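Local atomic coordinates of spydx (Streptococcus pyogenes, PDB entry 2J43), a protein that binds alpha-glucans such as host lung glycogen through a pair of family 41 carbohydrate-binding modules that form part of a larger, probably pullulan- and glycogen-debranching enzyme. Residues 5-10 with 93-98; 104-109 with 213-218; 142-147 with 175-180. One frame throughout, in Å; residues are numbered along the deposited sequence. Where two conformers were deposited one is given.

Contact 1: residues 5-10 with 93-98; sequences LRMHFK and NEVWID
Strands 5-9 and 94-97 run parallel, Arg6 beside Glu94 and Phe9 beside Ile97, their axes 4.7 Å apart at 17°; hydrogen bonds alternate from Val95 N to Arg6 O, His8 N to Val95 O and Ile97 N to His8 O, flanked by Arg6 N to Asn93 O and Lys10 N to Ile97 O. On the face of Arg6, His8 and Trp96, the imidazole of His8 lies over the pyrrole half of the indole in an offset stack, the ring centroids 4.0 Å apart and the planes at 8°. His8 CG sits anti to its carbonyl carbon (chi1 -70°), and Trp96 NE1 lies over one face of the imidazole; ND1 also makes a weak bond to Val95 O at 3.4 Å. Arg6 and Glu94 run side by side, joined through a water between NH1 and OE2, while Arg6 NE is held by Asp56. The other face is apolar, as a core requires: Val95 CG1 touches Leu5 CD1 at 4.0 Å and CG of selenomethionine Met7, and Ile97 lies alongside Phe9. Met7, Phe9 and Ile97 reach strand 66-73 of the second sheet, the packing of a beta-sandwich carbohydrate-binding module.

Contact 2: residues 104-109 with 213-218; sequences HAYRPL and NNPYYI
Tyr106 turns one edge of its ring to the carbonyl of Asn213, and the side chain can be followed outward from its root. CB points toward 213-218, and with chi1 at 54° CG falls between the backbone N and the carbonyl carbon. Next comes CD2, 3.9 Å from Asn213 O and 4.4 Å from Pro215 CD. One atom farther, CE2 comes to 3.3 Å from Asn213 O, which lies in the ring plane, where the slightly positive rim hydrogens suit an oxygen. The hydroxyl at the tip is hydrogen-bonded to His199 ND1, so tyrosine offers a ring edge to the carbonyl and a hydroxyl to His199. Beside it, Ala105, with only a methyl, lies against the proline ring: its CB is 4.3 Å from Pro215 CD, and its O 3.6 Å from Pro215 CG. The same oxygen accepts from a water at 2.7 Å, and this water in turn accepts from Tyr216 OH at 2.7 Å, a bridge in place of a direct bond. Asn214 to Tyr217 form a type I turn, and proline, with its fixed phi, fits the second position well. No helix takes part. Strand 103-104 leads into the first segment, and Phe203 of strand 201-205 meets both the Tyr106 ring and Pro215, so the contact lies between the first module's sheet and an outermost strand of the second module's.

Contact 3: residues 142-147 with 175-180; sequences DWPNGL and LDKSKT
Leu175 reaches across to Trp143 with both methyls, the two side chains meeting at a slant. CD1 stands over the face of the indole, 4.1 Å from the centroid of the six-membered ring and 21° off its normal, a CH-pi contact; CD2 instead meets the far corner of the ring, at CH2, 3.5 Å away. Branching suits leucine to this double role. Trp143 CG is anti to the backbone N (chi1 -179°), which sets it beside the carbonyl carbon leading to Pro144; one face of the ring is shared by Leu175 CD1 and Pro144 CB, the peptide bond between Trp143 and Pro144 being cis. Leu175 CD1 also packs on Pro144 CB at 3.7 Å. Lys177 stretches its aliphatic part past the proline, CD lying 3.5 Å from Pro144 O; its ammonium makes a weak bond with Asn145 OD1, doubtful because Asn145 has a second conformer, and a long, weak ion pair with Asp148. The type I turn from Asp176 to Lys179 is steadied from within: Asp176 OD1 takes Ser178 N at 3.0 Å, an Asx turn, and Ser178 OG at 2.7 Å, both from the same face of the carboxylate, while OD2 forms a salt bridge with Lys179 NZ. Aromatic side chains stacking on glucose are the usual means of alpha-glucan binding in such modules; exposed Trp143, edge to face with Trp131, is consistent with such a surface without proving it.

How the contacts relate
Starting near the N terminus, contact 1 brings strand 94-97 back beside strand 4-9 and closes the first module on itself, the residues between supplying the facing sheet and two strands, 47-48 and 53-58, of this one. The chain then leaves through strand 103-104, where a probable hydrogen bond joins Trp96 N to His104 O, so contacts 1 and 2 touch although they follow in series. Contact 2 opens at the connection between modules and closes only near the C terminus, tying the tail back against the linker. Within that long excursion lies contact 3, wholly in the second module, where it joins a loop to the end of strand 170-176. Its centre is about 37 Å from that of contact 1.

Contact 1: residues 5-10 with 93-98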
loop_
_atom_site.group_PDB
_atom_site.type_symbol
_atom_site.label_atom_id
_atom_site.label_comp_id
_atom_site.label_asym_id
_atom_site.label_seq_id
_atom_site.Cartn_x
_atom_site.Cartn_y
_atom_site.Cartn_z
ATOM N N LEU A 5 2.069 8.399 11.662
ATOM C CA LEU A 5 1.434 7.981 10.431
ATOM C C LEU A 5 1.817 8.961 9.331
ATOM O O LEU A 5 1.440 10.133 9.379
ATOM C CB LEU A 5 -0.089 7.970 10.590
ATOM C CG LEU A 5 -0.921 7.511 9.377
ATOM C CD1 LEU A 5 -0.646 6.044 9.035
ATOM C CD2 LEU A 5 -2.392 7.723 9.579
ATOM N N ARG A 6 2.574 8.505 8.345
ATOM C CA ARG A 6 2.891 9.359 7.187
ATOM C C ARG A 6 1.758 9.329 6.207
ATOM O O ARG A 6 1.484 8.284 5.615
ATOM C CB ARG A 6 4.194 8.911 6.528
ATOM C CG ARG A 6 4.521 9.609 5.230
ATOM C CD ARG A 6 5.996 9.630 4.828
ATOM N NE ARG A 6 6.785 10.330 5.833
ATOM C CZ ARG A 6 8.102 10.383 5.807
ATOM N NH1 ARG A 6 8.742 9.807 4.808
ATOM N NH2 ARG A 6 8.769 11.061 6.733
HETATM N N MSE A 7 1.076 10.465 6.106
HETATM C CA MSE A 7 -0.090 10.613 5.272
HETATM C C MSE A 7 0.284 11.236 3.939
HETATM O O MSE A 7 0.758 12.337 3.884
HETATM C CB MSE A 7 -1.152 11.441 5.980
HETATM C CG MSE A 7 -1.571 10.834 7.281
HETATM SE SE MSE A 7 -3.215 11.682 7.952
HETATM C CE MSE A 7 -4.410 11.211 6.562
ATOM N N HIS A 8 0.073 10.471 2.886
ATOM C CA HIS A 8 0.283 10.907 1.524
ATOM C C HIS A 8 -1.030 11.348 0.900
ATOM O O HIS A 8 -2.004 10.572 0.826
ATOM C CB HIS A 8 0.838 9.761 0.691
ATOM C CG HIS A 8 2.229 9.377 1.030
ATOM N ND1 HIS A 8 2.556 8.288 1.813
ATOM C CD2 HIS A 8 3.410 9.901 0.601
ATOM C CE1 HIS A 8 3.874 8.190 1.871
ATOM N NE2 HIS A 8 4.405 9.164 1.161
ATOM N N PHE A 9 -1.091 12.595 0.436
ATOM C CA PHE A 9 -2.272 13.082 -0.238
ATOM C C PHE A 9 -1.945 13.256 -1.743
ATOM O O PHE A 9 -0.953 13.910 -2.095
ATOM C CB PHE A 9 -2.722 14.424 0.352
ATOM C CG PHE A 9 -3.134 14.333 1.779
ATOM C CD1 PHE A 9 -4.422 13.974 2.081
ATOM C CD2 PHE A 9 -2.241 14.578 2.784
ATOM C CE1 PHE A 9 -4.835 13.858 3.410
ATOM C CE2 PHE A 9 -2.677 14.466 4.128
ATOM C CZ PHE A 9 -3.946 14.102 4.382
ATOM N N LYS A 10 -2.791 12.717 -2.594
ATOM C CA LYS A 10 -2.643 12.860 -4.053
ATOM C C LYS A 10 -2.906 14.292 -4.527
ATOM O O LYS A 10 -2.111 14.899 -5.300
ATOM C CB LYS A 10 -3.629 11.973 -4.769
ATOM C CG LYS A 10 -3.444 11.932 -6.327
ATOM C CD LYS A 10 -2.396 10.877 -6.697
ATOM C CE LYS A 10 -1.375 11.357 -7.744
ATOM N NZ LYS A 10 -0.059 10.661 -7.696
ATOM N N ASN A 93 2.339 2.599 9.523
ATOM C CA ASN A 93 3.013 3.885 9.623
ATOM C C ASN A 93 2.886 4.825 8.453
ATOM O O ASN A 93 3.596 5.833 8.353
ATOM C CB ASN A 93 4.441 3.733 10.110
ATOM C CG ASN A 93 5.292 3.073 9.103
ATOM O OD1 ASN A 93 4.815 2.697 8.038
ATOM N ND2 ASN A 93 6.593 2.969 9.412
ATOM N N GLU A 94 2.043 4.493 7.480
ATOM C CA GLU A 94 2.114 5.081 6.167
ATOM C C GLU A 94 0.777 4.772 5.491
ATOM O O GLU A 94 0.281 3.665 5.581
ATOM C CB GLU A 94 3.349 4.743 5.326
ATOM C CG GLU A 94 3.650 5.722 4.227
ATOM C CD GLU A 94 5.085 5.599 3.710
ATOM O OE1 GLU A 94 5.752 4.594 4.009
ATOM O OE2 GLU A 94 5.528 6.508 2.966
ATOM N N VAL A 95 0.183 5.764 4.849
ATOM C CA VAL A 95 -1.076 5.566 4.116
ATOM C C VAL A 95 -1.082 6.506 2.938
ATOM O O VAL A 95 -0.511 7.613 2.998
ATOM C CB VAL A 95 -2.249 5.836 5.077
ATOM C CG1 VAL A 95 -2.212 7.314 5.533
ATOM C CG2 VAL A 95 -3.533 5.484 4.516
ATOM N N TRP A 96 -1.808 6.121 1.912
ATOM C CA TRP A 96 -1.962 6.889 0.696
ATOM C C TRP A 96 -3.419 7.210 0.498
ATOM O O TRP A 96 -4.268 6.310 0.439
ATOM C CB TRP A 96 -1.416 6.129 -0.515
ATOM C CG TRP A 96 0.091 6.070 -0.518
ATOM C CD1 TRP A 96 0.913 6.827 -1.301
ATOM C CD2 TRP A 96 0.955 5.210 0.248
ATOM N NE1 TRP A 96 2.217 6.508 -1.073
ATOM C CE2 TRP A 96 2.289 5.528 -0.116
ATOM C CE3 TRP A 96 0.752 4.202 1.218
ATOM C CZ2 TRP A 96 3.393 4.904 0.453
ATOM C CZ3 TRP A 96 1.861 3.564 1.763
ATOM C CH2 TRP A 96 3.166 3.907 1.371
ATOM N N ILE A 97 -3.690 8.503 0.371
ATOM C CA ILE A 97 -5.045 9.017 0.239
ATOM C C ILE A 97 -5.197 9.570 -1.148
ATOM O O ILE A 97 -4.537 10.537 -1.527
ATOM C CB ILE A 97 -5.355 10.068 1.310
ATOM C CG1 ILE A 97 -5.245 9.412 2.687
ATOM C CG2 ILE A 97 -6.747 10.658 1.129
ATOM C CD1 ILE A 97 -4.693 10.276 3.710
ATOM N N ASP A 98 -6.070 8.933 -1.909
ATOM C CA ASP A 98 -6.211 9.357 -3.291
ATOM C C ASP A 98 -7.114 10.581 -3.444
ATOM O O ASP A 98 -7.582 11.161 -2.475
ATOM C CB ASP A 98 -6.592 8.161 -4.191
ATOM C CG ASP A 98 -7.989 7.607 -3.923
ATOM O OD1 ASP A 98 -8.902 8.348 -3.475
ATOM O OD2 ASP A 98 -8.223 6.410 -4.182
HETATM O O HOH W 1 7.970 7.705 2.646
#

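Contact 2: residues 104-109 with 213-218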
loop_
_atom_site.group_PDB
_atom_site.type_symbol
_atom_site.label_atom_id
_atom_site.label_comp_id
_atom_site.label_asym_id
_atom_site.label_seq_id
_atom_site.Cartn_x
_atom_site.Cartn_y
_atom_site.Cartn_z
ATOM N N HIS A 104 -5.308 3.817 1.264
ATOM C CA HIS A 104 -4.609 2.609 0.807
ATOM C C HIS A 104 -3.424 2.360 1.687
ATOM O O HIS A 104 -2.730 3.306 2.097
ATOM C CB HIS A 104 -4.168 2.819 -0.661
ATOM C CG HIS A 104 -5.289 3.153 -1.570
ATOM N ND1 HIS A 104 -5.645 4.449 -1.875
ATOM C CD2 HIS A 104 -6.138 2.355 -2.267
ATOM C CE1 HIS A 104 -6.648 4.434 -2.742
ATOM N NE2 HIS A 104 -6.972 3.177 -2.986
ATOM N N ALA A 105 -3.101 1.093 1.937
ATOM C CA ALA A 105 -2.023 0.731 2.824
ATOM C C ALA A 105 -0.660 0.586 2.094
ATOM O O ALA A 105 0.322 0.165 2.690
ATOM C CB ALA A 105 -2.373 -0.588 3.557
ATOM N N TYR A 106 -0.670 0.889 0.797
ATOM C CA TYR A 106 0.539 0.948 -0.044
ATOM C C TYR A 106 0.223 1.944 -1.160
ATOM O O TYR A 106 -0.922 2.370 -1.306
ATOM C CB TYR A 106 0.849 -0.450 -0.610
ATOM C CG TYR A 106 -0.327 -1.058 -1.343
ATOM C CD1 TYR A 106 -0.678 -0.658 -2.636
ATOM C CD2 TYR A 106 -1.109 -2.062 -0.741
ATOM C CE1 TYR A 106 -1.777 -1.173 -3.281
ATOM C CE2 TYR A 106 -2.209 -2.611 -1.398
ATOM C CZ TYR A 106 -2.525 -2.185 -2.678
ATOM O OH TYR A 106 -3.598 -2.719 -3.355
ATOM N N ARG A 107 1.239 2.359 -1.913
ATOM C CA ARG A 107 1.005 3.271 -3.007
ATOM C C ARG A 107 0.250 2.588 -4.164
ATOM O O ARG A 107 0.777 1.635 -4.740
ATOM C CB ARG A 107 2.318 3.786 -3.524
ATOM C CG ARG A 107 2.141 4.779 -4.629
ATOM C CD ARG A 107 3.432 5.336 -5.044
ATOM N NE ARG A 107 3.244 6.275 -6.112
ATOM C CZ ARG A 107 4.198 7.087 -6.532
ATOM N NH1 ARG A 107 5.407 7.077 -5.966
ATOM N NH2 ARG A 107 3.942 7.915 -7.513
ATOM N N PRO A 108 -0.941 3.047 -4.525
ATOM C CA PRO A 108 -1.682 2.429 -5.631
ATOM C C PRO A 108 -0.915 2.609 -6.947
ATOM O O PRO A 108 -0.331 3.657 -7.191
ATOM C CB PRO A 108 -2.985 3.226 -5.668
ATOM C CG PRO A 108 -3.094 3.807 -4.306
ATOM C CD PRO A 108 -1.737 4.114 -3.864
ATOM N N LEU A 109 -0.883 1.578 -7.761
ATOM C CA LEU A 109 -0.168 1.672 -9.011
ATOM C C LEU A 109 -1.150 1.791 -10.187
ATOM O O LEU A 109 -2.356 1.853 -9.991
ATOM C CB LEU A 109 0.787 0.488 -9.123
ATOM C CG LEU A 109 1.704 0.326 -7.893
ATOM C CD1 LEU A 109 2.565 -0.925 -8.038
ATOM C CD2 LEU A 109 2.594 1.572 -7.588
ATOM N N ASN A 213 -3.250 -8.703 1.023
ATOM C CA ASN A 213 -3.587 -7.487 0.301
ATOM C C ASN A 213 -2.928 -6.218 0.919
ATOM O O ASN A 213 -3.244 -5.112 0.528
ATOM C CB ASN A 213 -5.092 -7.349 0.183
ATOM C CG ASN A 213 -5.768 -7.046 1.496
ATOM O OD1 ASN A 213 -5.149 -6.568 2.438
ATOM N ND2 ASN A 213 -7.051 -7.367 1.571
ATOM N N ASN A 214 -1.981 -6.441 1.822
ATOM C CA ASN A 214 -1.266 -5.383 2.531
ATOM C C ASN A 214 0.091 -5.813 2.986
ATOM O O ASN A 214 0.326 -7.009 3.205
ATOM C CB ASN A 214 -2.110 -4.942 3.758
ATOM C CG ASN A 214 -2.302 -6.065 4.770
ATOM O OD1 ASN A 214 -3.288 -6.841 4.684
ATOM N ND2 ASN A 214 -1.382 -6.207 5.664
ATOM N N PRO A 215 1.016 -4.868 3.145
ATOM C CA PRO A 215 2.385 -5.205 3.494
ATOM C C PRO A 215 2.639 -5.563 4.945
ATOM O O PRO A 215 3.783 -5.848 5.282
ATOM C CB PRO A 215 3.153 -3.922 3.129
ATOM C CG PRO A 215 2.181 -2.872 3.319
ATOM C CD PRO A 215 0.846 -3.420 2.902
ATOM N N TYR A 216 1.583 -5.588 5.759
ATOM C CA TYR A 216 1.667 -6.001 7.152
ATOM C C TYR A 216 1.369 -7.477 7.302
ATOM O O TYR A 216 1.460 -8.014 8.415
ATOM C CB TYR A 216 0.736 -5.132 8.017
ATOM C CG TYR A 216 1.101 -3.701 7.841
ATOM C CD1 TYR A 216 2.197 -3.157 8.464
ATOM C CD2 TYR A 216 0.393 -2.884 6.953
ATOM C CE1 TYR A 216 2.573 -1.845 8.276
ATOM C CE2 TYR A 216 0.781 -1.565 6.747
ATOM C CZ TYR A 216 1.885 -1.059 7.383
ATOM O OH TYR A 216 2.326 0.237 7.175
ATOM N N TYR A 217 1.005 -8.144 6.207
ATOM C CA TYR A 217 0.657 -9.585 6.214
ATOM C C TYR A 217 -0.478 -9.858 7.223
ATOM O O TYR A 217 -0.436 -10.824 7.963
ATOM C CB TYR A 217 1.889 -10.497 6.440
ATOM C CG TYR A 217 3.040 -10.116 5.519
ATOM C CD1 TYR A 217 3.009 -10.467 4.191
ATOM C CD2 TYR A 217 4.147 -9.411 5.992
ATOM C CE1 TYR A 217 4.059 -10.111 3.338
ATOM C CE2 TYR A 217 5.194 -9.078 5.171
ATOM C CZ TYR A 217 5.107 -9.399 3.817
ATOM O OH TYR A 217 6.124 -9.021 2.981
ATOM N N ILE A 218 -1.494 -9.005 7.191
ATOM C CA ILE A 218 -2.731 -9.205 7.977
ATOM C C ILE A 218 -3.838 -9.753 7.107
ATOM O O ILE A 218 -4.212 -9.164 6.112
ATOM C CB ILE A 218 -3.182 -7.876 8.635
ATOM C CG1 ILE A 218 -2.026 -7.256 9.423
ATOM C CG2 ILE A 218 -4.413 -8.133 9.579
ATOM C CD1 ILE A 218 -1.524 -8.089 10.675
HETATM O O HOH W 2 1.275 1.252 4.924
#

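Contact 3: residues 142-147 with 175-180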
loop_
_atom_site.group_PDB
_atom_site.type_symbol
_atom_site.label_atom_id
_atom_site.label_comp_id
_atom_site.label_asym_id
_atom_site.label_seq_id
_atom_site.Cartn_x
_atom_site.Cartn_y
_atom_site.Cartn_z
ATOM N N ASP A 142 7.487 -22.220 -20.515
ATOM C CA ASP A 142 8.761 -22.937 -20.342
ATOM C C ASP A 142 9.167 -23.088 -18.888
ATOM O O ASP A 142 10.221 -22.643 -18.436
ATOM C CB ASP A 142 9.890 -22.300 -21.193
ATOM C CG ASP A 142 9.519 -22.227 -22.668
ATOM O OD1 ASP A 142 9.281 -23.292 -23.285
ATOM O OD2 ASP A 142 9.353 -21.153 -23.279
ATOM N N TRP A 143 8.327 -23.795 -18.147
ATOM C CA TRP A 143 8.629 -24.147 -16.776
ATOM C C TRP A 143 10.074 -24.574 -16.519
ATOM O O TRP A 143 10.558 -25.429 -17.248
ATOM C CB TRP A 143 7.679 -25.278 -16.382
ATOM C CG TRP A 143 7.866 -25.705 -15.011
ATOM C CD1 TRP A 143 8.706 -26.660 -14.561
ATOM C CD2 TRP A 143 7.205 -25.175 -13.872
ATOM N NE1 TRP A 143 8.605 -26.783 -13.195
ATOM C CE2 TRP A 143 7.684 -25.871 -12.748
ATOM C CE3 TRP A 143 6.247 -24.177 -13.680
ATOM C CZ2 TRP A 143 7.241 -25.599 -11.456
ATOM C CZ3 TRP A 143 5.802 -23.932 -12.390
ATOM C CH2 TRP A 143 6.286 -24.623 -11.315
ATOM N N PRO A 144 10.774 -24.059 -15.498
ATOM C CA PRO A 144 10.316 -23.054 -14.542
ATOM C C PRO A 144 10.727 -21.598 -14.861
ATOM O O PRO A 144 10.882 -20.811 -13.903
ATOM C CB PRO A 144 11.050 -23.505 -13.282
ATOM C CG PRO A 144 12.447 -23.845 -13.833
ATOM C CD PRO A 144 12.145 -24.513 -15.150
ATOM N N ASN A 145 10.831 -21.227 -16.139
ATOM C CA ASN A 145 11.295 -19.849 -16.443
ATOM C C ASN A 145 10.204 -18.745 -16.356
ATOM O O ASN A 145 9.725 -18.166 -17.333
ATOM C CB ASN A 145 12.050 -19.798 -17.762
ATOM C CG ASN A 145 12.990 -18.592 -17.875
ATOM O OD1 ASN A 145 13.118 -17.735 -16.980
ATOM N ND2 ASN A 145 13.627 -18.515 -19.009
ATOM N N GLY A 146 9.881 -18.384 -15.150
ATOM C CA GLY A 146 8.881 -17.351 -14.974
ATOM C C GLY A 146 9.482 -15.957 -14.954
ATOM O O GLY A 146 10.593 -15.733 -15.386
ATOM N N LEU A 147 8.742 -15.009 -14.401
ATOM C CA LEU A 147 9.171 -13.632 -14.394
ATOM C C LEU A 147 10.201 -13.438 -13.309
ATOM O O LEU A 147 9.987 -13.801 -12.142
ATOM C CB LEU A 147 7.985 -12.693 -14.137
ATOM C CG LEU A 147 6.737 -12.874 -15.009
ATOM C CD1 LEU A 147 5.584 -12.049 -14.483
ATOM C CD2 LEU A 147 7.009 -12.607 -16.484
ATOM N N LEU A 175 8.839 -19.450 -7.648
ATOM C CA LEU A 175 9.755 -20.541 -7.997
ATOM C C LEU A 175 11.184 -20.239 -7.640
ATOM O O LEU A 175 11.611 -19.072 -7.636
ATOM C CB LEU A 175 9.704 -20.791 -9.503
ATOM C CG LEU A 175 8.329 -20.968 -10.142
ATOM C CD1 LEU A 175 8.481 -21.340 -11.637
ATOM C CD2 LEU A 175 7.533 -21.997 -9.358
ATOM N N ASP A 176 11.927 -21.291 -7.318
ATOM C CA ASP A 176 13.355 -21.187 -7.168
ATOM C C ASP A 176 14.030 -21.993 -8.269
ATOM O O ASP A 176 14.088 -23.202 -8.216
ATOM C CB ASP A 176 13.746 -21.663 -5.770
ATOM C CG ASP A 176 15.220 -21.529 -5.502
ATOM O OD1 ASP A 176 15.984 -21.261 -6.462
ATOM O OD2 ASP A 176 15.683 -21.712 -4.338
ATOM N N LYS A 177 14.513 -21.299 -9.284
ATOM C CA LYS A 177 15.091 -21.954 -10.475
ATOM C C LYS A 177 16.453 -22.615 -10.218
ATOM O O LYS A 177 16.941 -23.312 -11.104
ATOM C CB LYS A 177 15.246 -20.959 -11.582
ATOM C CG LYS A 177 13.938 -20.279 -12.001
ATOM C CD LYS A 177 14.051 -19.460 -13.264
ATOM C CE LYS A 177 15.138 -18.393 -13.185
ATOM N NZ LYS A 177 15.275 -17.576 -14.431
ATOM N N SER A 178 17.044 -22.396 -9.049
ATOM C CA SER A 178 18.291 -23.048 -8.687
ATOM C C SER A 178 18.048 -24.514 -8.319
ATOM O O SER A 178 18.976 -25.351 -8.310
ATOM C CB SER A 178 18.959 -22.300 -7.545
ATOM O OG SER A 178 18.351 -22.585 -6.310
ATOM N N LYS A 179 16.785 -24.858 -8.073
ATOM C CA LYS A 179 16.422 -26.206 -7.672
ATOM C C LYS A 179 15.988 -27.083 -8.831
ATOM O O LYS A 179 15.911 -26.634 -9.949
ATOM C CB LYS A 179 15.300 -26.150 -6.635
ATOM C CG LYS A 179 15.584 -25.256 -5.456
ATOM C CD LYS A 179 16.816 -25.740 -4.694
ATOM C CE LYS A 179 16.720 -25.577 -3.209
ATOM N NZ LYS A 179 16.898 -24.188 -2.810
ATOM N N THR A 180 15.725 -28.363 -8.551
ATOM C CA THR A 180 15.141 -29.279 -9.540
ATOM C C THR A 180 13.912 -30.028 -8.977
ATOM O O THR A 180 13.731 -30.140 -7.764
ATOM C CB THR A 180 16.169 -30.309 -10.018
ATOM O OG1 THR A 180 16.521 -31.120 -8.912
ATOM C CG2 THR A 180 17.494 -29.665 -10.439
#